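Local coordinates for putative methyl-accepting chemotaxis signal transduction protein (PDB 4XMR), which probably senses amino acids such as isoleucine through a tandem PAS sensory domain and signals across the membrane to direct chemotaxis, at residues Y82-L92 with L104-W115; Y208-F217 with G228-T237. All coordinates share one frame; numbering follows the deposited sequence.

Interaction 1 (Y82-L92 with L104-W115); sequences YLGLNNGKVLL and LRDDLDIKTKDW. With ILE (isoleucine), chain E.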
loop_
_atom_site.group_PDB
_atom_site.type_symbol
_atom_site.label_atom_id
_atom_site.label_comp_id
_atom_site.label_asym_id
_atom_site.label_seq_id
_atom_site.Cartn_x
_atom_site.Cartn_y
_atom_site.Cartn_z
ATOM N N TYR B 82 15.371 8.548 -12.183
ATOM C CA TYR B 82 16.276 9.089 -13.183
ATOM C C TYR B 82 15.573 9.710 -14.370
ATOM O O TYR B 82 14.411 9.402 -14.662
ATOM C CB TYR B 82 17.258 8.012 -13.667
ATOM C CG TYR B 82 16.629 6.684 -14.001
ATOM C CD1 TYR B 82 16.446 5.728 -13.010
ATOM C CD2 TYR B 82 16.235 6.372 -15.302
ATOM C CE1 TYR B 82 15.879 4.496 -13.298
ATOM C CE2 TYR B 82 15.672 5.142 -15.604
ATOM C CZ TYR B 82 15.499 4.210 -14.597
ATOM O OH TYR B 82 14.947 2.989 -14.918
ATOM N N LEU B 83 16.302 10.580 -15.063
ATOM C CA LEU B 83 15.854 11.151 -16.324
ATOM C C LEU B 83 16.864 10.811 -17.409
ATOM O O LEU B 83 18.014 11.254 -17.357
ATOM C CB LEU B 83 15.681 12.668 -16.203
ATOM C CG LEU B 83 15.151 13.391 -17.450
ATOM C CD1 LEU B 83 13.745 12.921 -17.819
ATOM C CD2 LEU B 83 15.204 14.913 -17.264
ATOM N N GLY B 84 16.441 9.989 -18.369
ATOM C CA GLY B 84 17.278 9.658 -19.513
ATOM C C GLY B 84 17.120 10.663 -20.637
ATOM O O GLY B 84 16.012 10.971 -21.033
ATOM N N LEU B 85 18.234 11.152 -21.173
ATOM C CA LEU B 85 18.201 12.160 -22.242
ATOM C C LEU B 85 18.452 11.553 -23.628
ATOM O O LEU B 85 19.020 10.469 -23.736
ATOM C CB LEU B 85 19.243 13.251 -21.961
ATOM C CG LEU B 85 19.163 13.906 -20.576
ATOM C CD1 LEU B 85 20.288 14.912 -20.358
ATOM C CD2 LEU B 85 17.803 14.558 -20.339
ATOM N N ASN B 86 18.054 12.259 -24.689
ATOM C CA ASN B 86 18.287 11.767 -26.051
ATOM C C ASN B 86 19.763 11.644 -26.409
ATOM O O ASN B 86 20.137 10.837 -27.262
ATOM C CB ASN B 86 17.560 12.617 -27.103
ATOM C CG ASN B 86 17.855 12.163 -28.533
ATOM O OD1 ASN B 86 17.492 11.054 -28.935
ATOM N ND2 ASN B 86 18.521 13.020 -29.304
ATOM N N ASN B 87 20.612 12.432 -25.756
ATOM C CA ASN B 87 22.042 12.323 -26.021
ATOM C C ASN B 87 22.641 11.094 -25.346
ATOM O O ASN B 87 23.834 10.825 -25.463
ATOM C CB ASN B 87 22.801 13.613 -25.676
ATOM C CG ASN B 87 22.889 13.880 -24.180
ATOM O OD1 ASN B 87 22.367 13.130 -23.357
ATOM N ND2 ASN B 87 23.572 14.961 -23.827
ATOM N N GLY B 88 21.796 10.354 -24.632
ATOM C CA GLY B 88 22.203 9.089 -24.053
ATOM C C GLY B 88 22.615 9.197 -22.600
ATOM O O GLY B 88 22.772 8.186 -21.925
ATOM N N LYS B 89 22.795 10.423 -22.118
ATOM C CA LYS B 89 23.174 10.630 -20.730
ATOM C C LYS B 89 21.950 10.447 -19.839
ATOM O O LYS B 89 20.805 10.599 -20.283
ATOM C CB LYS B 89 23.780 12.019 -20.524
ATOM C CG LYS B 89 25.055 12.253 -21.317
ATOM C CD LYS B 89 25.714 13.555 -20.910
ATOM C CE LYS B 89 26.958 13.842 -21.739
ATOM N NZ LYS B 89 27.564 15.153 -21.367
ATOM N N VAL B 90 22.182 10.117 -18.579
ATOM C CA VAL B 90 21.075 9.941 -17.654
ATOM C C VAL B 90 21.389 10.623 -16.330
ATOM O O VAL B 90 22.480 10.466 -15.788
ATOM C CB VAL B 90 20.723 8.450 -17.464
ATOM C CG1 VAL B 90 21.916 7.671 -16.959
ATOM C CG2 VAL B 90 19.558 8.294 -16.512
ATOM N N LEU B 91 20.441 11.414 -15.836
ATOM C CA LEU B 91 20.572 12.034 -14.540
ATOM C C LEU B 91 20.004 11.048 -13.524
ATOM O O LEU B 91 18.801 10.786 -13.515
ATOM C CB LEU B 91 19.818 13.353 -14.507
ATOM C CG LEU B 91 19.930 14.131 -13.195
ATOM C CD1 LEU B 91 21.373 14.571 -12.938
ATOM C CD2 LEU B 91 19.005 15.331 -13.208
ATOM N N LEU B 92 20.877 10.508 -12.675
ATOM C CA LEU B 92 20.546 9.368 -11.820
ATOM C C LEU B 92 20.587 9.698 -10.334
ATOM O O LEU B 92 21.625 10.117 -9.820
ATOM C CB LEU B 92 21.502 8.207 -12.116
ATOM C CG LEU B 92 21.388 6.959 -11.237
ATOM C CD1 LEU B 92 19.990 6.331 -11.318
ATOM C CD2 LEU B 92 22.451 5.951 -11.631
ATOM N N LEU B 104 25.070 13.101 -13.885
ATOM C CA LEU B 104 24.897 12.536 -15.216
ATOM C C LEU B 104 25.829 11.353 -15.407
ATOM O O LEU B 104 27.029 11.448 -15.159
ATOM C CB LEU B 104 25.156 13.581 -16.305
ATOM C CG LEU B 104 24.128 14.686 -16.513
ATOM C CD1 LEU B 104 24.571 15.617 -17.630
ATOM C CD2 LEU B 104 22.758 14.110 -16.829
ATOM N N ARG B 105 25.263 10.233 -15.837
ATOM C CA ARG B 105 26.043 9.066 -16.218
ATOM C C ARG B 105 25.980 8.977 -17.737
ATOM O O ARG B 105 24.913 9.161 -18.319
ATOM C CB ARG B 105 25.442 7.793 -15.616
ATOM C CG ARG B 105 25.300 7.774 -14.093
ATOM C CD ARG B 105 26.591 7.356 -13.410
ATOM N NE ARG B 105 27.283 6.295 -14.139
ATOM C CZ ARG B 105 27.163 4.995 -13.882
ATOM N NH1 ARG B 105 26.372 4.573 -12.901
ATOM N NH2 ARG B 105 27.842 4.115 -14.606
ATOM N N ASP B 106 27.101 8.693 -18.391
ATOM C CA ASP B 106 27.085 8.641 -19.851
ATOM C C ASP B 106 27.294 7.242 -20.434
ATOM O O ASP B 106 27.370 7.084 -21.650
ATOM C CB ASP B 106 28.080 9.642 -20.461
ATOM C CG ASP B 106 29.499 9.441 -19.966
ATOM O OD1 ASP B 106 29.833 8.321 -19.530
ATOM O OD2 ASP B 106 30.287 10.408 -20.022
ATOM N N ASP B 107 27.363 6.233 -19.570
ATOM C CA ASP B 107 27.731 4.886 -20.008
ATOM C C ASP B 107 26.696 3.802 -19.697
ATOM O O ASP B 107 27.053 2.640 -19.504
ATOM C CB ASP B 107 29.083 4.493 -19.401
ATOM C CG ASP B 107 29.065 4.494 -17.881
ATOM O OD1 ASP B 107 28.088 5.003 -17.290
ATOM O OD2 ASP B 107 30.037 3.993 -17.276
ATOM N N LEU B 108 25.419 4.165 -19.671
ATOM C CA LEU B 108 24.386 3.202 -19.294
ATOM C C LEU B 108 23.545 2.669 -20.458
ATOM O O LEU B 108 22.575 1.942 -20.235
ATOM C CB LEU B 108 23.495 3.775 -18.187
ATOM C CG LEU B 108 24.232 3.952 -16.859
ATOM C CD1 LEU B 108 23.341 4.568 -15.789
ATOM C CD2 LEU B 108 24.788 2.614 -16.388
ATOM N N ASP B 109 23.921 3.032 -21.684
ATOM C CA ASP B 109 23.321 2.474 -22.907
ATOM C C ASP B 109 21.799 2.568 -22.940
ATOM O O ASP B 109 21.123 1.576 -23.207
ATOM C CB ASP B 109 23.705 1.002 -23.072
ATOM C CG ASP B 109 25.195 0.794 -23.224
ATOM O OD1 ASP B 109 25.859 1.632 -23.870
ATOM O OD2 ASP B 109 25.705 -0.217 -22.694
ATOM N N ILE B 110 21.252 3.745 -22.682
ATOM C CA ILE B 110 19.817 3.830 -22.435
ATOM C C ILE B 110 18.928 3.798 -23.673
ATOM O O ILE B 110 17.811 3.290 -23.607
ATOM C CB ILE B 110 19.461 5.059 -21.601
ATOM C CG1 ILE B 110 19.682 6.336 -22.413
ATOM C CG2 ILE B 110 20.272 5.044 -20.324
ATOM C CD1 ILE B 110 19.095 7.564 -21.787
ATOM N N LYS B 111 19.416 4.321 -24.797
ATOM C CA LYS B 111 18.551 4.530 -25.957
ATOM C C LYS B 111 18.083 3.235 -26.609
ATOM O O LYS B 111 17.171 3.245 -27.429
ATOM C CB LYS B 111 19.212 5.448 -26.991
ATOM C CG LYS B 111 19.332 6.891 -26.538
ATOM C CD LYS B 111 19.830 7.787 -27.656
ATOM C CE LYS B 111 18.806 7.905 -28.770
ATOM N NZ LYS B 111 19.264 8.839 -29.836
ATOM N N THR B 112 18.702 2.122 -26.238
ATOM C CA THR B 112 18.294 0.837 -26.775
ATOM C C THR B 112 17.560 -0.001 -25.732
ATOM O O THR B 112 17.293 -1.178 -25.956
ATOM C CB THR B 112 19.506 0.042 -27.334
ATOM O OG1 THR B 112 20.558 0.034 -26.362
ATOM C CG2 THR B 112 20.022 0.666 -28.644
ATOM N N LYS B 113 17.223 0.609 -24.601
ATOM C CA LYS B 113 16.536 -0.109 -23.530
ATOM C C LYS B 113 15.024 0.028 -23.605
ATOM O O LYS B 113 14.507 1.045 -24.062
ATOM C CB LYS B 113 17.053 0.329 -22.159
ATOM C CG LYS B 113 18.440 -0.209 -21.894
ATOM C CD LYS B 113 18.934 0.116 -20.508
ATOM C CE LYS B 113 20.306 -0.504 -20.263
ATOM N NZ LYS B 113 20.867 -0.159 -18.923
ATOM N N ASP B 114 14.324 -1.015 -23.168
ATOM C CA ASP B 114 12.872 -1.061 -23.279
ATOM C C ASP B 114 12.186 0.052 -22.499
ATOM O O ASP B 114 11.262 0.689 -23.015
ATOM C CB ASP B 114 12.331 -2.434 -22.857
ATOM C CG ASP B 114 12.178 -3.389 -24.031
ATOM O OD1 ASP B 114 12.786 -3.141 -25.092
ATOM O OD2 ASP B 114 11.446 -4.391 -23.889
ATOM N N TRP B 115 12.636 0.312 -21.270
ATOM C CA TRP B 115 12.002 1.360 -20.472
ATOM C C TRP B 115 12.091 2.697 -21.187
ATOM O O TRP B 115 11.201 3.537 -21.067
ATOM C CB TRP B 115 12.574 1.453 -19.044
ATOM C CG TRP B 115 14.033 1.845 -18.926
ATOM C CD1 TRP B 115 15.085 1.005 -18.680
ATOM C CD2 TRP B 115 14.588 3.168 -18.999
ATOM N NE1 TRP B 115 16.256 1.715 -18.620
ATOM C CE2 TRP B 115 15.979 3.045 -18.819
ATOM C CE3 TRP B 115 14.046 4.443 -19.222
ATOM C CZ2 TRP B 115 16.835 4.144 -18.841
ATOM C CZ3 TRP B 115 14.897 5.532 -19.241
ATOM C CH2 TRP B 115 16.275 5.376 -19.054
HETATM N N ILE E . 17.418 0.248 -14.083
HETATM C CA ILE E . 17.805 1.023 -15.251
HETATM C C ILE E . 18.545 0.100 -16.208
HETATM O O ILE E . 18.601 0.343 -17.408
HETATM C CB ILE E . 18.663 2.257 -14.861
HETATM C CG1 ILE E . 18.760 3.225 -16.043
HETATM C CG2 ILE E . 20.040 1.842 -14.360
HETATM C CD1 ILE E . 19.345 4.580 -15.685
HETATM O OXT ILE E . 19.070 -0.934 -15.788
HETATM O O HOH W 1 24.167 6.801 -19.839
HETATM O O HOH W 2 23.213 5.858 -23.108
#
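Y82 turns the edge of its ring, at CE2, onto the face of the W115 indole: the planes stand at 70° and Y82 CE2 lies 3.5 Å from W115 CH2. One face of the Y82 ring carries the bound isoleucine, whose CD1 sits over the ring centre, while W115 meets the ring at its edge. The indole edge also serves the ligand, W115 NE1 donating to the isoleucine O at 3.0 Å. K113 NZ, on an extended chain, donates to the same oxygen and to L108 O, so the loop backbone helps position the ammonium; T134 is a further partner.

V90 and L108 line the pocket where the ligand's side chain ends, together with Y82. In the conformer given here, V90 CG2 turns to the isoleucine CD1, while CG1, lying between the backbone N and the carbonyl carbon (chi1 58°), meets L108 CD1 at 3.6 Å. Behind them I110 CD1 packs on the CA of G84 at 3.6 Å. G88 O is gripped by two waters, one bridging to R105 O and L108 N, the other to I110 N. At the solvent side K111 NZ bonds N86 OD1 at 3.0 Å, from above the carbonyl plane.

V90 and R105 form an antiparallel hydrogen-bonded pair, with R105 N to V90 O at 2.8 Å; L91 and L104 follow as a non-hydrogen-bonded pair. Strand 103-105 thus edges the six-stranded sheet of this PAS-like sensor domain, beside 90-94 and then 80-84. L91 and L104 face helix 58-76, whereas V90 and R105 face the ligand side, and the loop after 105 leads to helix 114-120.

Interaction 2 (Y208-F217 with G228-T237); sequences YKLNGDNNFF and GACTKVFAYT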
loop_
_atom_site.group_PDB
_atom_site.type_symbol
_atom_site.label_atom_id
_atom_site.label_comp_id
_atom_site.label_asym_id
_atom_site.label_seq_id
_atom_site.Cartn_x
_atom_site.Cartn_y
_atom_site.Cartn_z
ATOM N N TYR B 208 -4.346 -24.849 -14.737
ATOM C CA TYR B 208 -4.895 -23.515 -14.946
ATOM C C TYR B 208 -5.248 -23.273 -16.419
ATOM O O TYR B 208 -6.299 -22.709 -16.731
ATOM C CB TYR B 208 -3.915 -22.461 -14.441
ATOM C CG TYR B 208 -4.269 -21.054 -14.837
ATOM C CD1 TYR B 208 -5.524 -20.521 -14.560
ATOM C CD2 TYR B 208 -3.326 -20.237 -15.448
ATOM C CE1 TYR B 208 -5.841 -19.218 -14.910
ATOM C CE2 TYR B 208 -3.630 -18.941 -15.795
ATOM C CZ TYR B 208 -4.884 -18.434 -15.530
ATOM O OH TYR B 208 -5.160 -17.130 -15.888
ATOM N N LYS B 209 -4.387 -23.727 -17.321
ATOM C CA LYS B 209 -4.640 -23.544 -18.749
ATOM C C LYS B 209 -5.955 -24.184 -19.203
ATOM O O LYS B 209 -6.628 -23.673 -20.095
ATOM C CB LYS B 209 -3.473 -24.069 -19.579
ATOM C CG LYS B 209 -2.242 -23.191 -19.518
ATOM C CD LYS B 209 -1.207 -23.614 -20.542
ATOM C CE LYS B 209 -0.591 -24.960 -20.200
ATOM N NZ LYS B 209 0.423 -25.371 -21.215
ATOM N N LEU B 210 -6.325 -25.296 -18.575
ATOM C CA LEU B 210 -7.573 -25.983 -18.901
ATOM C C LEU B 210 -8.806 -25.272 -18.334
ATOM O O LEU B 210 -9.912 -25.453 -18.828
ATOM C CB LEU B 210 -7.539 -27.412 -18.362
ATOM C CG LEU B 210 -6.592 -28.412 -19.020
ATOM C CD1 LEU B 210 -6.445 -29.645 -18.138
ATOM C CD2 LEU B 210 -7.123 -28.803 -20.392
ATOM N N ASN B 211 -8.622 -24.469 -17.290
ATOM C CA ASN B 211 -9.756 -24.027 -16.471
ATOM C C ASN B 211 -10.157 -22.554 -16.498
ATOM O O ASN B 211 -11.311 -22.225 -16.241
ATOM C CB ASN B 211 -9.558 -24.467 -15.020
ATOM C CG ASN B 211 -9.848 -25.931 -14.825
ATOM O OD1 ASN B 211 -10.990 -26.318 -14.579
ATOM N ND2 ASN B 211 -8.823 -26.760 -14.959
ATOM N N GLY B 212 -9.216 -21.668 -16.789
ATOM C CA GLY B 212 -9.533 -20.251 -16.787
ATOM C C GLY B 212 -9.640 -19.601 -15.416
ATOM O O GLY B 212 -9.570 -20.264 -14.373
ATOM N N ASP B 213 -9.826 -18.284 -15.427
ATOM C CA ASP B 213 -9.684 -17.472 -14.218
ATOM C C ASP B 213 -10.699 -17.768 -13.114
ATOM O O ASP B 213 -11.912 -17.804 -13.355
ATOM C CB ASP B 213 -9.713 -15.969 -14.547
ATOM C CG ASP B 213 -8.500 -15.506 -15.344
ATOM O OD1 ASP B 213 -7.562 -16.303 -15.553
ATOM O OD2 ASP B 213 -8.494 -14.330 -15.766
ATOM N N ASN B 214 -10.170 -17.980 -11.911
ATOM C CA ASN B 214 -10.948 -18.205 -10.690
ATOM C C ASN B 214 -11.728 -19.501 -10.604
ATOM O O ASN B 214 -12.459 -19.723 -9.639
ATOM C CB ASN B 214 -11.854 -17.017 -10.369
ATOM C CG ASN B 214 -11.132 -15.953 -9.604
ATOM O OD1 ASN B 214 -10.794 -16.143 -8.436
ATOM N ND2 ASN B 214 -10.862 -14.834 -10.260
ATOM N N ASN B 215 -11.550 -20.364 -11.594
ATOM C CA ASN B 215 -12.235 -21.651 -11.617
ATOM C C ASN B 215 -11.367 -22.698 -10.936
ATOM O O ASN B 215 -10.220 -22.911 -11.314
ATOM C CB ASN B 215 -12.548 -22.060 -13.054
ATOM C CG ASN B 215 -13.467 -21.078 -13.743
ATOM O OD1 ASN B 215 -14.448 -20.613 -13.157
ATOM N ND2 ASN B 215 -13.157 -20.751 -14.990
ATOM N N PHE B 216 -11.905 -23.350 -9.917
ATOM C CA PHE B 216 -11.114 -24.329 -9.183
ATOM C C PHE B 216 -10.874 -25.608 -9.959
ATOM O O PHE B 216 -11.759 -26.112 -10.672
ATOM C CB PHE B 216 -11.747 -24.644 -7.835
ATOM C CG PHE B 216 -11.610 -23.529 -6.866
ATOM C CD1 PHE B 216 -10.498 -23.446 -6.036
ATOM C CD2 PHE B 216 -12.562 -22.525 -6.816
ATOM C CE1 PHE B 216 -10.360 -22.391 -5.150
ATOM C CE2 PHE B 216 -12.429 -21.470 -5.942
ATOM C CZ PHE B 216 -11.328 -21.400 -5.112
ATOM N N PHE B 217 -9.677 -26.152 -9.789
ATOM C CA PHE B 217 -9.284 -27.375 -10.470
ATOM C C PHE B 217 -8.497 -28.299 -9.557
ATOM O O PHE B 217 -7.849 -27.845 -8.607
ATOM C CB PHE B 217 -8.445 -27.048 -11.704
ATOM C CG PHE B 217 -7.292 -26.118 -11.435
ATOM C CD1 PHE B 217 -6.120 -26.583 -10.847
ATOM C CD2 PHE B 217 -7.378 -24.779 -11.777
ATOM C CE1 PHE B 217 -5.050 -25.719 -10.606
ATOM C CE2 PHE B 217 -6.317 -23.908 -11.538
ATOM C CZ PHE B 217 -5.159 -24.379 -10.956
ATOM N N GLY B 228 -6.635 -26.009 -6.751
ATOM C CA GLY B 228 -6.103 -24.689 -7.008
ATOM C C GLY B 228 -7.038 -23.822 -7.816
ATOM O O GLY B 228 -7.978 -24.321 -8.445
ATOM N N ALA B 229 -6.774 -22.519 -7.807
ATOM C CA ALA B 229 -7.412 -21.597 -8.731
ATOM C C ALA B 229 -6.396 -20.513 -9.031
ATOM O O ALA B 229 -5.603 -20.125 -8.156
ATOM C CB ALA B 229 -8.665 -20.990 -8.128
ATOM N N CYS B 230 -6.404 -20.020 -10.260
ATOM C CA CYS B 230 -5.518 -18.930 -10.634
ATOM C C CYS B 230 -6.283 -17.870 -11.406
ATOM O O CYS B 230 -7.384 -18.117 -11.919
ATOM C CB CYS B 230 -4.364 -19.417 -11.515
ATOM S SG CYS B 230 -3.345 -20.749 -10.869
ATOM N N THR B 231 -5.685 -16.689 -11.502
ATOM C CA THR B 231 -6.266 -15.626 -12.299
ATOM C C THR B 231 -5.171 -14.726 -12.851
ATOM O O THR B 231 -4.106 -14.567 -12.239
ATOM C CB THR B 231 -7.270 -14.784 -11.490
ATOM O OG1 THR B 231 -7.955 -13.885 -12.369
ATOM C CG2 THR B 231 -6.572 -13.989 -10.374
ATOM N N LYS B 232 -5.432 -14.124 -14.004
ATOM C CA LYS B 232 -4.493 -13.164 -14.561
ATOM C C LYS B 232 -4.615 -11.845 -13.820
ATOM O O LYS B 232 -5.715 -11.371 -13.531
ATOM C CB LYS B 232 -4.766 -12.951 -16.046
ATOM C CG LYS B 232 -4.501 -14.171 -16.907
ATOM C CD LYS B 232 -3.093 -14.717 -16.708
ATOM C CE LYS B 232 -2.032 -13.718 -17.146
ATOM N NZ LYS B 232 -0.662 -14.290 -17.038
ATOM N N VAL B 233 -3.469 -11.260 -13.498
ATOM C CA VAL B 233 -3.426 -9.920 -12.918
ATOM C C VAL B 233 -2.347 -9.164 -13.685
ATOM O O VAL B 233 -1.150 -9.374 -13.455
ATOM C CB VAL B 233 -3.105 -9.921 -11.411
ATOM C CG1 VAL B 233 -3.329 -8.514 -10.833
ATOM C CG2 VAL B 233 -3.948 -10.958 -10.655
ATOM N N PHE B 234 -2.782 -8.316 -14.615
ATOM C CA PHE B 234 -1.894 -7.761 -15.626
ATOM C C PHE B 234 -1.088 -8.894 -16.285
ATOM O O PHE B 234 -1.683 -9.873 -16.762
ATOM C CB PHE B 234 -1.073 -6.609 -15.040
ATOM C CG PHE B 234 -1.940 -5.488 -14.531
ATOM C CD1 PHE B 234 -2.501 -4.583 -15.415
ATOM C CD2 PHE B 234 -2.261 -5.392 -13.192
ATOM C CE1 PHE B 234 -3.329 -3.573 -14.966
ATOM C CE2 PHE B 234 -3.083 -4.372 -12.731
ATOM C CZ PHE B 234 -3.618 -3.470 -13.624
ATOM N N ALA B 235 0.235 -8.802 -16.313
ATOM C CA ALA B 235 1.012 -9.857 -16.958
ATOM C C ALA B 235 1.259 -11.062 -16.051
ATOM O O ALA B 235 1.724 -12.106 -16.522
ATOM C CB ALA B 235 2.329 -9.308 -17.493
ATOM N N TYR B 236 0.941 -10.920 -14.762
ATOM C CA TYR B 236 1.191 -11.976 -13.783
ATOM C C TYR B 236 0.054 -12.978 -13.776
ATOM O O TYR B 236 -1.069 -12.678 -14.180
ATOM C CB TYR B 236 1.284 -11.423 -12.346
ATOM C CG TYR B 236 2.406 -10.474 -12.014
ATOM C CD1 TYR B 236 3.714 -10.919 -11.876
ATOM C CD2 TYR B 236 2.136 -9.135 -11.768
ATOM C CE1 TYR B 236 4.734 -10.043 -11.548
ATOM C CE2 TYR B 236 3.139 -8.255 -11.437
ATOM C CZ TYR B 236 4.433 -8.710 -11.330
ATOM O OH TYR B 236 5.420 -7.816 -11.005
ATOM N N THR B 237 0.347 -14.161 -13.260
ATOM C CA THR B 237 -0.693 -15.113 -12.896
ATOM C C THR B 237 -0.637 -15.302 -11.386
ATOM O O THR B 237 0.411 -15.666 -10.841
ATOM C CB THR B 237 -0.486 -16.464 -13.593
ATOM O OG1 THR B 237 -0.520 -16.264 -15.011
ATOM C CG2 THR B 237 -1.584 -17.445 -13.190
HETATM O O HOH W 3 -8.279 -21.222 -12.159
#
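C230 and A229 set their CB atoms over aromatic faces. C230 CB lies 3.4 Å from Y208 CD1, above a ring that chi1 169° swings toward the strand; A229 CB likewise covers the F216 ring, 3.8 Å from its centroid. The F217 ring, with chi1 at 51°, folds back over the backbone, so that G228 O sits above its centre and Y208 N lies over the opposite face. The sulfur of C230, disulfide-bonded to C239, meets F217 at the ring edge and Y208 obliquely.

Backbone hydrogen bonds join F217 and G228 in both directions, F217 N to G228 O at 2.8 Å. N214 N donates to C230 O at 2.8 Å in an almost straight bond (172°), although G212-N215 is a type II turn rather than strand. Water 3 links C230 N with G212 O and N215 O.

Among side-chain polar contacts, Y208 OH donates to D213 OD1 at 2.6 Å, and K232 N adds a weak bond to that oxygen. The hydroxyl also lies against the K232 chain, 3.2 Å from K232 CG. The short bond would probably fix the direction of the hydroxyl and favour an ionised aspartate, while C230 CB over the face and T237 CG2, 3.6 Å from Y208 CE2, limit the ring's own rotation. The disulfide ties this strand to its neighbour, 236-243, beside the Y208 and F217 rings.

In the fold
Interaction 1 comes first along the chain and closes before interaction 2 opens; their centres lie 38 Å apart, on opposite sides of the chain's centre, and their nearest atoms are about 12 Å apart without touching. Each belongs to a different antiparallel sheet. Residues 82-92 and 104-115 sit at one border of the six-stranded sheet of the first sensor domain, which holds the isoleucine. Residues 208-217 and 228-237 join helix 202-211 and the turn after it to the five-stranded sheet of the second half, where F216 and V233 also touch the long helix 9-48. This fits a tandem PAS arrangement, with ligand recognition in one module and the other apart from the pocket.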